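Long-range contacts in ribonucleoside-diphosphate reductase (Pseudomonas aeruginosa, PDB 5IM3), which probably supplies the precursors of DNA by reducing ribonucleoside diphosphates to deoxyribonucleotides, with thioredoxin as reductant, under allosteric control by nucleotides such as dATP: residues Arg210-Glu214 with Glu801-Ile805; Met228-Arg232 with Ala245-Met250; Arg572-Gln576 with Asn763-Met767; Asn652-Arg656 with Ala709-Phe713. All blocks are in the same frame, centred on the assembly; numbering follows the deposited sequence.

Contact 1: residues Arg210-Glu214 with Glu801-Ile805; sequences RTLVE and EFTVI
Arg210 and Phe802 carry the larger share of this contact, a cation-pi stack between the turn Arg210-Val213, where helix 198-210 ends, and strand 802-805. The CB of Arg210 leaves the backbone toward the strand, and CG then sits between the backbone N and the carbonyl carbon (chi1 58°). CG of Arg210 lies 3.7 Å from Phe802 CE2. CD passes above the same face in a CH-pi contact, and NE of Arg210 comes to 3.6 Å from Phe802 CZ. Because the chain stays extended from CG to NE, the guanidinium ends up flat on the ring: its CZ stands 4.0 Å from the centroid of the Phe802 ring, and the two planes differ by only 11°. At the tip, NH1 lies over the CD1-CE1 side of the ring and NH2 over CE1 and CZ. Thr211 meets the same ring at its edge through its backbone N. Farther along, the extended Glu214 brings OE2 to Thr803 OG1, which donates a short hydrogen bond of 2.5 Å, reaching the carboxylate from its anti side and 34° out of its plane. Val213 adds a looser contact, its CG2 4.0 Å from Thr803 O. Glu214 OE1 forms a salt bridge to Lys828. A region of the second ATP-cone sequence family is thus joined to one of the barrel family by two different chemistries, and the pi face may help offset the nearness of Lys795 to the Arg210 guanidinium.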
loop_
_atom_site.group_PDB
_atom_site.type_symbol
_atom_site.label_atom_id
_atom_site.label_comp_id
_atom_site.label_asym_id
_atom_site.label_seq_id
_atom_site.Cartn_x
_atom_site.Cartn_y
_atom_site.Cartn_z
ATOM N N ARG A 210 42.730 23.550 -8.708
ATOM C CA ARG A 210 41.410 22.999 -8.978
ATOM C C ARG A 210 40.367 23.468 -7.973
ATOM O O ARG A 210 39.169 23.380 -8.258
ATOM C CB ARG A 210 41.454 21.468 -8.998
ATOM C CG ARG A 210 41.959 20.816 -7.725
ATOM C CD ARG A 210 41.625 19.330 -7.724
ATOM N NE ARG A 210 42.226 18.621 -6.597
ATOM C CZ ARG A 210 41.874 17.400 -6.205
ATOM N NH1 ARG A 210 40.912 16.741 -6.844
ATOM N NH2 ARG A 210 42.479 16.835 -5.168
ATOM N N THR A 211 40.787 23.963 -6.807
ATOM C CA THR A 211 39.844 24.588 -5.891
ATOM C C THR A 211 39.237 25.857 -6.470
ATOM O O THR A 211 38.243 26.354 -5.927
ATOM C CB THR A 211 40.530 24.913 -4.560
ATOM O OG1 THR A 211 39.550 25.333 -3.602
ATOM C CG2 THR A 211 41.564 26.020 -4.738
ATOM N N LEU A 212 39.810 26.391 -7.550
ATOM C CA LEU A 212 39.348 27.627 -8.160
ATOM C C LEU A 212 38.424 27.404 -9.349
ATOM O O LEU A 212 37.832 28.372 -9.836
ATOM C CB LEU A 212 40.550 28.471 -8.607
ATOM C CG LEU A 212 41.428 29.055 -7.499
ATOM C CD1 LEU A 212 42.723 29.594 -8.081
ATOM C CD2 LEU A 212 40.692 30.152 -6.746
ATOM N N VAL A 213 38.278 26.163 -9.826
ATOM C CA VAL A 213 37.399 25.919 -10.963
ATOM C C VAL A 213 35.942 26.170 -10.600
ATOM O O VAL A 213 35.122 26.430 -11.489
ATOM C CB VAL A 213 37.571 24.485 -11.511
ATOM C CG1 VAL A 213 39.041 24.182 -11.771
ATOM C CG2 VAL A 213 36.963 23.452 -10.566
ATOM N N GLU A 214 35.595 26.100 -9.312
ATOM C CA GLU A 214 34.211 26.314 -8.901
ATOM C C GLU A 214 33.747 27.724 -9.245
ATOM O O GLU A 214 32.601 27.921 -9.670
ATOM C CB GLU A 214 34.063 26.051 -7.402
ATOM C CG GLU A 214 32.626 26.089 -6.901
ATOM C CD GLU A 214 32.505 25.705 -5.439
ATOM O OE1 GLU A 214 32.293 26.606 -4.601
ATOM O OE2 GLU A 214 32.629 24.502 -5.125
ATOM N N GLU A 801 35.892 17.595 -1.214
ATOM C CA GLU A 801 35.058 17.404 -2.393
ATOM C C GLU A 801 35.095 18.676 -3.223
ATOM O O GLU A 801 34.982 19.781 -2.682
ATOM C CB GLU A 801 33.614 17.036 -2.013
ATOM C CG GLU A 801 32.759 18.182 -1.476
ATOM C CD GLU A 801 33.170 18.623 -0.086
ATOM O OE1 GLU A 801 32.269 18.874 0.742
ATOM O OE2 GLU A 801 34.387 18.710 0.181
ATOM N N PHE A 802 35.261 18.516 -4.533
ATOM C CA PHE A 802 35.400 19.631 -5.460
ATOM C C PHE A 802 34.212 19.614 -6.409
ATOM O O PHE A 802 33.985 18.619 -7.106
ATOM C CB PHE A 802 36.716 19.534 -6.235
ATOM C CG PHE A 802 37.943 19.603 -5.364
ATOM C CD1 PHE A 802 38.253 18.571 -4.492
ATOM C CD2 PHE A 802 38.793 20.695 -5.427
ATOM C CE1 PHE A 802 39.380 18.632 -3.693
ATOM C CE2 PHE A 802 39.924 20.761 -4.629
ATOM C CZ PHE A 802 40.216 19.728 -3.763
ATOM N N THR A 803 33.452 20.703 -6.433
ATOM C CA THR A 803 32.286 20.799 -7.298
ATOM C C THR A 803 32.705 21.303 -8.671
ATOM O O THR A 803 33.596 22.146 -8.793
ATOM C CB THR A 803 31.229 21.735 -6.703
ATOM O OG1 THR A 803 31.591 23.095 -6.965
ATOM C CG2 THR A 803 31.110 21.539 -5.193
ATOM N N VAL A 804 32.059 20.774 -9.707
ATOM C CA VAL A 804 32.313 21.171 -11.085
ATOM C C VAL A 804 30.991 21.596 -11.704
ATOM O O VAL A 804 30.010 20.846 -11.659
ATOM C CB VAL A 804 32.955 20.033 -11.901
ATOM C CG1 VAL A 804 33.154 20.452 -13.358
ATOM C CG2 VAL A 804 34.280 19.622 -11.274
ATOM N N ILE A 805 30.970 22.790 -12.287
ATOM C CA ILE A 805 29.758 23.387 -12.834
ATOM C C ILE A 805 29.929 23.549 -14.337
ATOM O O ILE A 805 30.988 23.980 -14.808
ATOM C CB ILE A 805 29.455 24.744 -12.165
ATOM C CG1 ILE A 805 29.343 24.562 -10.648
ATOM C CG2 ILE A 805 28.178 25.363 -12.739
ATOM C CD1 ILE A 805 29.126 25.852 -9.880
#

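Contact 2: residues Met228-Arg232 with Ala245-Met250; sequences MDTLR and ATHHEM
A bend at chi3 (-66°) turns the end of Arg232 back along its own helix and against Ala245, while Asp229, one turn earlier, holds CG anti to its N and extends its carboxylate to the same spot. Arg232 NE donates a hydrogen bond of 3.1 Å to Ala245 O, approaching from above the carbonyl plane, 56° out of it. Arg232 NH2 forms a salt bridge with Asp229 OD1 at 2.8 Å. Asp229 OD1 and Ala245 O are both acceptors and stand only 3.0 Å apart, a closeness that the shared cation would make tolerable. The guanidinium is sandwiched between backbone atoms: Met228 O and Asp229 N lie over one face, Thr246 C and His247 N over the opposite one. Its aliphatic part is packed as well, with Arg232 CD 3.7 Å from Met250 CG. One arginine therefore links a helix to the loop that follows it. Asp229 OD2 continues the charge network to Arg164 of helix 162-173, and His247 NE2 bonds to His289 O. Met228 and Leu231 set helix 219-239 against helix 297-307, while the loop itself packs through Thr246 on helix 162-173 and through Ala245 and Met250 on Leu236 of helix 219-239.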
loop_
_atom_site.group_PDB
_atom_site.type_symbol
_atom_site.label_atom_id
_atom_site.label_comp_id
_atom_site.label_asym_id
_atom_site.label_seq_id
_atom_site.Cartn_x
_atom_site.Cartn_y
_atom_site.Cartn_z
ATOM N N MET A 228 51.157 19.110 -15.791
ATOM C CA MET A 228 52.045 18.705 -16.874
ATOM C C MET A 228 53.511 18.815 -16.477
ATOM O O MET A 228 54.358 18.103 -17.027
ATOM C CB MET A 228 51.768 19.562 -18.108
ATOM C CG MET A 228 52.324 18.998 -19.402
ATOM S SD MET A 228 51.292 17.686 -20.079
ATOM C CE MET A 228 49.823 18.627 -20.507
ATOM N N ASP A 229 53.831 19.701 -15.529
ATOM C CA ASP A 229 55.220 19.871 -15.119
ATOM C C ASP A 229 55.771 18.590 -14.504
ATOM O O ASP A 229 56.936 18.239 -14.725
ATOM C CB ASP A 229 55.333 21.034 -14.132
ATOM C CG ASP A 229 56.713 21.661 -14.123
ATOM O OD1 ASP A 229 57.276 21.885 -15.217
ATOM O OD2 ASP A 229 57.236 21.932 -13.022
ATOM N N THR A 230 54.948 17.877 -13.730
ATOM C CA THR A 230 55.378 16.596 -13.176
ATOM C C THR A 230 55.560 15.559 -14.275
ATOM O O THR A 230 56.498 14.754 -14.228
ATOM C CB THR A 230 54.363 16.092 -12.146
ATOM O OG1 THR A 230 54.141 17.099 -11.154
ATOM C CG2 THR A 230 54.869 14.822 -11.468
ATOM N N LEU A 231 54.668 15.561 -15.267
ATOM C CA LEU A 231 54.767 14.598 -16.359
ATOM C C LEU A 231 56.039 14.813 -17.171
ATOM O O LEU A 231 56.732 13.851 -17.519
ATOM C CB LEU A 231 53.535 14.701 -17.258
ATOM C CG LEU A 231 52.279 13.942 -16.819
ATOM C CD1 LEU A 231 51.789 14.398 -15.455
ATOM C CD2 LEU A 231 51.186 14.107 -17.865
ATOM N N ARG A 232 56.360 16.071 -17.480
ATOM C CA ARG A 232 57.561 16.361 -18.255
ATOM C C ARG A 232 58.810 15.878 -17.528
ATOM O O ARG A 232 59.673 15.220 -18.121
ATOM C CB ARG A 232 57.648 17.858 -18.548
ATOM C CG ARG A 232 56.566 18.367 -19.487
ATOM C CD ARG A 232 56.829 19.801 -19.916
ATOM N NE ARG A 232 56.723 20.739 -18.799
ATOM C CZ ARG A 232 55.685 21.540 -18.577
ATOM N NH1 ARG A 232 54.641 21.541 -19.396
ATOM N NH2 ARG A 232 55.693 22.353 -17.529
ATOM N N ALA A 245 61.848 20.472 -17.157
ATOM C CA ALA A 245 61.571 21.322 -18.308
ATOM C C ALA A 245 60.264 22.073 -18.092
ATOM O O ALA A 245 59.383 21.615 -17.358
ATOM C CB ALA A 245 61.504 20.500 -19.600
ATOM N N THR A 246 60.155 23.233 -18.743
ATOM C CA THR A 246 58.946 24.041 -18.748
ATOM C C THR A 246 58.175 23.803 -20.045
ATOM O O THR A 246 58.594 23.037 -20.916
ATOM C CB THR A 246 59.283 25.527 -18.585
ATOM O OG1 THR A 246 60.102 25.960 -19.678
ATOM C CG2 THR A 246 60.016 25.777 -17.275
ATOM N N HIS A 247 57.035 24.479 -20.181
ATOM C CA HIS A 247 56.174 24.280 -21.341
ATOM C C HIS A 247 56.846 24.739 -22.630
ATOM O O HIS A 247 57.160 23.915 -23.492
ATOM C CB HIS A 247 54.842 25.008 -21.163
ATOM C CG HIS A 247 53.971 24.965 -22.379
ATOM N ND1 HIS A 247 53.634 26.095 -23.094
ATOM C CD2 HIS A 247 53.387 23.925 -23.022
ATOM C CE1 HIS A 247 52.872 25.755 -24.117
ATOM N NE2 HIS A 247 52.706 24.443 -24.097
ATOM N N HIS A 248 57.065 26.048 -22.784
ATOM C CA HIS A 248 57.663 26.548 -24.019
ATOM C C HIS A 248 59.029 25.931 -24.288
ATOM O O HIS A 248 59.507 25.980 -25.427
ATOM C CB HIS A 248 57.771 28.072 -23.975
ATOM C CG HIS A 248 56.462 28.770 -24.171
ATOM N ND1 HIS A 248 55.718 29.266 -23.122
ATOM C CD2 HIS A 248 55.755 29.042 -25.294
ATOM C CE1 HIS A 248 54.614 29.821 -23.591
ATOM N NE2 HIS A 248 54.613 29.698 -24.906
ATOM N N GLU A 249 59.665 25.352 -23.269
ATOM C CA GLU A 249 60.875 24.574 -23.488
ATOM C C GLU A 249 60.600 23.305 -24.287
ATOM O O GLU A 249 61.535 22.725 -24.851
ATOM C CB GLU A 249 61.507 24.227 -22.139
ATOM C CG GLU A 249 63.011 24.040 -22.173
ATOM C CD GLU A 249 63.601 23.890 -20.782
ATOM O OE1 GLU A 249 64.519 23.061 -20.607
ATOM O OE2 GLU A 249 63.135 24.595 -19.861
ATOM N N MET A 250 59.340 22.865 -24.352
ATOM C CA MET A 250 58.972 21.712 -25.168
ATOM C C MET A 250 59.037 21.999 -26.658
ATOM O O MET A 250 59.005 21.055 -27.454
ATOM C CB MET A 250 57.559 21.241 -24.821
ATOM C CG MET A 250 57.438 20.573 -23.474
ATOM S SD MET A 250 58.465 19.097 -23.355
ATOM C CE MET A 250 59.808 19.761 -22.382
#

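Contact 3: residues Arg572-Gln576 with Asn763-Met767; sequences RSPQQ and NSNIM
Pro574 and Ser764 mark the closest backbone approach, their CA atoms 6.6 Å apart, where a type I turn from Ser573 to Gln576 presents its corner to a loop without regular structure. No hydrogen bond spans the two segments. Instead, the proline ring sets its carbons against oxygens: CG of Pro574 is 3.5 Å from Ser764 O, and CD of the same ring is 3.6 Å from OD1 of Asn765. Next to it, Gln575 bends at chi2 (-69°) and lays the face of its amide across the serine. Ser764 CB sits almost directly over the amide carbon, 3.5 Å from Gln575 CD, so the methylene meets the flat group from above and leaves the amide edges available. Both are used elsewhere: Gln575 OE1 bonds to Tyr710 OH and NE2 to Thr712 OG1. Ser764 OG, for its part, bonds to His655 O, and Ser764 O to Trp718 NE1. The turn itself is tied by Gln576 NE2, which donates to Ser573 O over 2.8 Å. In this example Gln575 and Ser764, both polar, meet through carbon, while Pro574 sets its C-H groups against buried oxygens, CD being next to the ring nitrogen and perhaps slightly polarised. The amide and hydroxyl spend their directional bonds on third parties, binding two loops of the barrel region through shared neighbours.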
loop_
_atom_site.group_PDB
_atom_site.type_symbol
_atom_site.label_atom_id
_atom_site.label_comp_id
_atom_site.label_asym_id
_atom_site.label_seq_id
_atom_site.Cartn_x
_atom_site.Cartn_y
_atom_site.Cartn_z
ATOM N N ARG A 572 17.065 -1.197 -44.245
ATOM C CA ARG A 572 17.955 -0.083 -44.535
ATOM C C ARG A 572 19.423 -0.487 -44.532
ATOM O O ARG A 572 20.286 0.362 -44.774
ATOM C CB ARG A 572 17.729 1.045 -43.526
ATOM C CG ARG A 572 16.281 1.511 -43.448
ATOM C CD ARG A 572 16.152 2.793 -42.641
ATOM N NE ARG A 572 16.970 3.864 -43.195
ATOM C CZ ARG A 572 17.202 5.023 -42.591
ATOM N NH1 ARG A 572 16.674 5.269 -41.400
ATOM N NH2 ARG A 572 17.963 5.938 -43.180
ATOM N N SER A 573 19.723 -1.754 -44.271
ATOM C CA SER A 573 21.104 -2.211 -44.303
ATOM C C SER A 573 21.615 -2.189 -45.741
ATOM O O SER A 573 20.942 -2.715 -46.637
ATOM C CB SER A 573 21.215 -3.618 -43.724
ATOM O OG SER A 573 22.538 -4.113 -43.831
ATOM N N PRO A 574 22.776 -1.589 -46.014
ATOM C CA PRO A 574 23.310 -1.621 -47.386
ATOM C C PRO A 574 23.756 -3.001 -47.843
ATOM O O PRO A 574 24.027 -3.176 -49.039
ATOM C CB PRO A 574 24.502 -0.654 -47.327
ATOM C CG PRO A 574 24.265 0.185 -46.117
ATOM C CD PRO A 574 23.570 -0.706 -45.143
ATOM N N GLN A 575 23.836 -3.980 -46.942
ATOM C CA GLN A 575 24.389 -5.293 -47.253
ATOM C C GLN A 575 23.316 -6.380 -47.304
ATOM O O GLN A 575 23.591 -7.542 -46.998
ATOM C CB GLN A 575 25.466 -5.652 -46.230
ATOM C CG GLN A 575 26.710 -4.774 -46.309
ATOM C CD GLN A 575 27.507 -5.020 -47.577
ATOM O OE1 GLN A 575 27.251 -4.412 -48.615
ATOM N NE2 GLN A 575 28.476 -5.923 -47.500
ATOM N N GLN A 576 22.090 -6.021 -47.696
ATOM C CA GLN A 576 21.009 -6.999 -47.768
ATOM C C GLN A 576 21.278 -8.088 -48.796
ATOM O O GLN A 576 20.696 -9.173 -48.699
ATOM C CB GLN A 576 19.689 -6.311 -48.115
ATOM C CG GLN A 576 19.203 -5.336 -47.071
ATOM C CD GLN A 576 18.077 -4.453 -47.580
ATOM O OE1 GLN A 576 17.026 -4.943 -47.994
ATOM N NE2 GLN A 576 18.294 -3.144 -47.553
ATOM N N ASN A 763 33.619 1.266 -48.144
ATOM C CA ASN A 763 33.111 0.746 -46.882
ATOM C C ASN A 763 31.621 0.448 -46.990
ATOM O O ASN A 763 30.853 1.278 -47.486
ATOM C CB ASN A 763 33.367 1.748 -45.753
ATOM C CG ASN A 763 34.804 2.225 -45.712
ATOM O OD1 ASN A 763 35.130 3.305 -46.210
ATOM N ND2 ASN A 763 35.674 1.421 -45.115
ATOM N N SER A 764 31.216 -0.732 -46.511
ATOM C CA SER A 764 29.812 -1.130 -46.580
ATOM C C SER A 764 28.943 -0.291 -45.653
ATOM O O SER A 764 27.783 -0.013 -45.976
ATOM C CB SER A 764 29.665 -2.613 -46.229
ATOM O OG SER A 764 30.151 -2.877 -44.924
ATOM N N ASN A 765 29.478 0.102 -44.502
ATOM C CA ASN A 765 28.802 0.987 -43.569
ATOM C C ASN A 765 29.796 2.052 -43.130
ATOM O O ASN A 765 30.997 1.785 -43.010
ATOM C CB ASN A 765 28.254 0.220 -42.350
ATOM C CG ASN A 765 27.055 -0.657 -42.692
ATOM O OD1 ASN A 765 25.906 -0.256 -42.502
ATOM N ND2 ASN A 765 27.322 -1.862 -43.192
ATOM N N ILE A 766 29.293 3.267 -42.898
ATOM C CA ILE A 766 30.133 4.430 -42.634
ATOM C C ILE A 766 29.915 4.977 -41.229
ATOM O O ILE A 766 30.874 5.269 -40.508
ATOM C CB ILE A 766 29.901 5.543 -43.680
ATOM C CG1 ILE A 766 29.832 4.989 -45.107
ATOM C CG2 ILE A 766 31.014 6.572 -43.575
ATOM C CD1 ILE A 766 31.145 4.536 -45.651
ATOM N N MET A 767 28.656 5.148 -40.829
ATOM C CA MET A 767 28.311 5.979 -39.684
ATOM C C MET A 767 27.602 5.180 -38.600
ATOM O O MET A 767 26.783 4.302 -38.887
ATOM C CB MET A 767 27.422 7.135 -40.121
ATOM C CG MET A 767 28.018 7.958 -41.241
ATOM S SD MET A 767 26.775 8.967 -42.042
ATOM C CE MET A 767 26.468 10.169 -40.752
#

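Contact 4: residues Asn652-Arg656 with Ala709-Phe713; sequences NFKHR and AYQTF
Lys654 and Gln711 approach to 5.5 Å between CA atoms where helix 646-655 runs out and the loop after helix 679-707 crosses its end; Arg656, with positive phi (48°), is the first residue to leave the helix. The side chains meet this helix terminus in two ways. His655 offers a ring edge: its ND1 and Thr712 OG1 share a hydrogen bond of 2.9 Å in which either atom could be the donor. On the far side of that imidazole, NE2 bonds to Glu598, so the ring is gripped at both nitrogens and its rotation fixed, while Lys654 CB lies over one of its faces. Tyr710 packs against the carbonyls instead. With CG placed between backbone N and carbonyl carbon (chi1 61°), its ring lies against the helix end, His655 O standing over one face 3.6 Å from Tyr710 CD2, and Phe713 CA covering the opposite face. His655 O has its hydrogen bond from Ser764 OG. Lys654 O lies near the plane at the edge of the same ring and 3.5 Å from Gln711 CB. Farther out, Arg656 CG brushes Tyr710 CB at 4.1 Å, the two side chains running antiparallel alongside each other. The guanidinium of Arg656 then reaches Asp635 and Asp639 of helix 620-640, which also takes Phe653 against Ile638. The end of helix 646-655 is thereby wedged between helix 620-640 and the loop leading from helix 679-707 to helix 724-735.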
loop_
_atom_site.group_PDB
_atom_site.type_symbol
_atom_site.label_atom_id
_atom_site.label_comp_id
_atom_site.label_asym_id
_atom_site.label_seq_id
_atom_site.Cartn_x
_atom_site.Cartn_y
_atom_site.Cartn_z
ATOM N N ASN A 652 35.534 -8.340 -41.679
ATOM C CA ASN A 652 36.116 -7.009 -41.806
ATOM C C ASN A 652 36.771 -6.828 -43.169
ATOM O O ASN A 652 36.579 -5.797 -43.818
ATOM C CB ASN A 652 37.126 -6.768 -40.685
ATOM C CG ASN A 652 36.694 -5.673 -39.728
ATOM O OD1 ASN A 652 35.530 -5.264 -39.705
ATOM N ND2 ASN A 652 37.633 -5.201 -38.921
ATOM N N PHE A 653 37.521 -7.834 -43.631
ATOM C CA PHE A 653 38.182 -7.739 -44.931
ATOM C C PHE A 653 37.182 -7.787 -46.079
ATOM O O PHE A 653 37.394 -7.137 -47.108
ATOM C CB PHE A 653 39.204 -8.869 -45.097
ATOM C CG PHE A 653 40.479 -8.677 -44.311
ATOM C CD1 PHE A 653 40.607 -7.655 -43.383
ATOM C CD2 PHE A 653 41.561 -9.522 -44.520
ATOM C CE1 PHE A 653 41.785 -7.487 -42.673
ATOM C CE2 PHE A 653 42.738 -9.358 -43.813
ATOM C CZ PHE A 653 42.850 -8.341 -42.888
ATOM N N LYS A 654 36.094 -8.548 -45.927
ATOM C CA LYS A 654 35.126 -8.694 -47.010
ATOM C C LYS A 654 34.330 -7.411 -47.217
ATOM O O LYS A 654 34.145 -6.960 -48.353
ATOM C CB LYS A 654 34.178 -9.858 -46.712
ATOM C CG LYS A 654 34.448 -11.138 -47.488
ATOM C CD LYS A 654 33.640 -12.292 -46.904
ATOM C CE LYS A 654 33.632 -13.505 -47.814
ATOM N NZ LYS A 654 32.720 -13.330 -48.980
ATOM N N HIS A 655 33.854 -6.808 -46.124
ATOM C CA HIS A 655 32.866 -5.739 -46.188
ATOM C C HIS A 655 33.384 -4.386 -45.729
ATOM O O HIS A 655 32.793 -3.364 -46.091
ATOM C CB HIS A 655 31.642 -6.108 -45.335
ATOM C CG HIS A 655 31.170 -7.513 -45.537
ATOM N ND1 HIS A 655 30.797 -8.001 -46.771
ATOM C CD2 HIS A 655 31.014 -8.537 -44.664
ATOM C CE1 HIS A 655 30.430 -9.265 -46.649
ATOM N NE2 HIS A 655 30.553 -9.614 -45.380
ATOM N N ARG A 656 34.447 -4.357 -44.936
ATOM C CA ARG A 656 35.076 -3.119 -44.488
ATOM C C ARG A 656 34.072 -2.103 -43.940
ATOM O O ARG A 656 34.026 -0.957 -44.402
ATOM C CB ARG A 656 35.896 -2.497 -45.611
ATOM C CG ARG A 656 36.866 -3.451 -46.309
ATOM C CD ARG A 656 37.877 -2.682 -47.159
ATOM N NE ARG A 656 38.763 -1.878 -46.320
ATOM C CZ ARG A 656 39.914 -2.311 -45.813
ATOM N NH1 ARG A 656 40.343 -3.540 -46.070
ATOM N NH2 ARG A 656 40.645 -1.512 -45.049
ATOM N N ALA A 709 36.958 -0.574 -54.283
ATOM C CA ALA A 709 35.771 -0.834 -53.486
ATOM C C ALA A 709 35.913 -2.163 -52.747
ATOM O O ALA A 709 36.693 -3.039 -53.133
ATOM C CB ALA A 709 34.527 -0.850 -54.373
ATOM N N TYR A 710 35.153 -2.306 -51.664
ATOM C CA TYR A 710 35.196 -3.548 -50.908
ATOM C C TYR A 710 34.630 -4.694 -51.745
ATOM O O TYR A 710 33.871 -4.487 -52.696
ATOM C CB TYR A 710 34.444 -3.412 -49.578
ATOM C CG TYR A 710 32.965 -3.084 -49.670
ATOM C CD1 TYR A 710 32.533 -1.776 -49.865
ATOM C CD2 TYR A 710 32.000 -4.076 -49.520
ATOM C CE1 TYR A 710 31.184 -1.470 -49.936
ATOM C CE2 TYR A 710 30.648 -3.778 -49.588
ATOM C CZ TYR A 710 30.245 -2.474 -49.793
ATOM O OH TYR A 710 28.903 -2.172 -49.858
ATOM N N GLN A 711 35.029 -5.917 -51.383
ATOM C CA GLN A 711 34.731 -7.089 -52.205
ATOM C C GLN A 711 33.263 -7.138 -52.609
ATOM O O GLN A 711 32.933 -7.308 -53.789
ATOM C CB GLN A 711 35.098 -8.372 -51.456
ATOM C CG GLN A 711 36.585 -8.656 -51.329
ATOM C CD GLN A 711 36.851 -10.036 -50.752
ATOM O OE1 GLN A 711 36.171 -11.007 -51.092
ATOM N NE2 GLN A 711 37.837 -10.128 -49.868
ATOM N N THR A 712 32.365 -6.999 -51.642
ATOM C CA THR A 712 30.949 -7.240 -51.871
ATOM C C THR A 712 30.184 -5.975 -52.227
ATOM O O THR A 712 28.961 -5.934 -52.046
ATOM C CB THR A 712 30.329 -7.898 -50.637
ATOM O OG1 THR A 712 30.447 -7.020 -49.516
ATOM C CG2 THR A 712 31.035 -9.217 -50.325
ATOM N N PHE A 713 30.871 -4.946 -52.734
ATOM C CA PHE A 713 30.180 -3.718 -53.115
ATOM C C PHE A 713 29.096 -3.992 -54.147
ATOM O O PHE A 713 28.003 -3.416 -54.078
ATOM C CB PHE A 713 31.169 -2.690 -53.662
ATOM C CG PHE A 713 30.504 -1.558 -54.397
ATOM C CD1 PHE A 713 29.961 -0.489 -53.704
ATOM C CD2 PHE A 713 30.402 -1.575 -55.779
ATOM C CE1 PHE A 713 29.336 0.548 -54.374
ATOM C CE2 PHE A 713 29.776 -0.542 -56.455
ATOM C CZ PHE A 713 29.241 0.519 -55.751
#

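In the fold
The four contacts form two groups. Contacts 1 and 2 lie 24 Å apart between centres and about 12 Å between nearest atoms; they do not touch, but helix 219-239 relates them, following the first segment of contact 1 and contributing to contact 2. Contacts 3 and 4 are continuous, their centres 11 Å apart: Asn763 ND2 probably bonds to Arg656 O at 3.0 Å, and Ser764 N packs 3.5 Å from Tyr710 CE1. Contact 4 falls between the two segments of contact 3 in sequence. The centres of contacts 1 and 3 are 45 Å apart, on opposite sides of the chain's centre. All four lie away from the dATP sites.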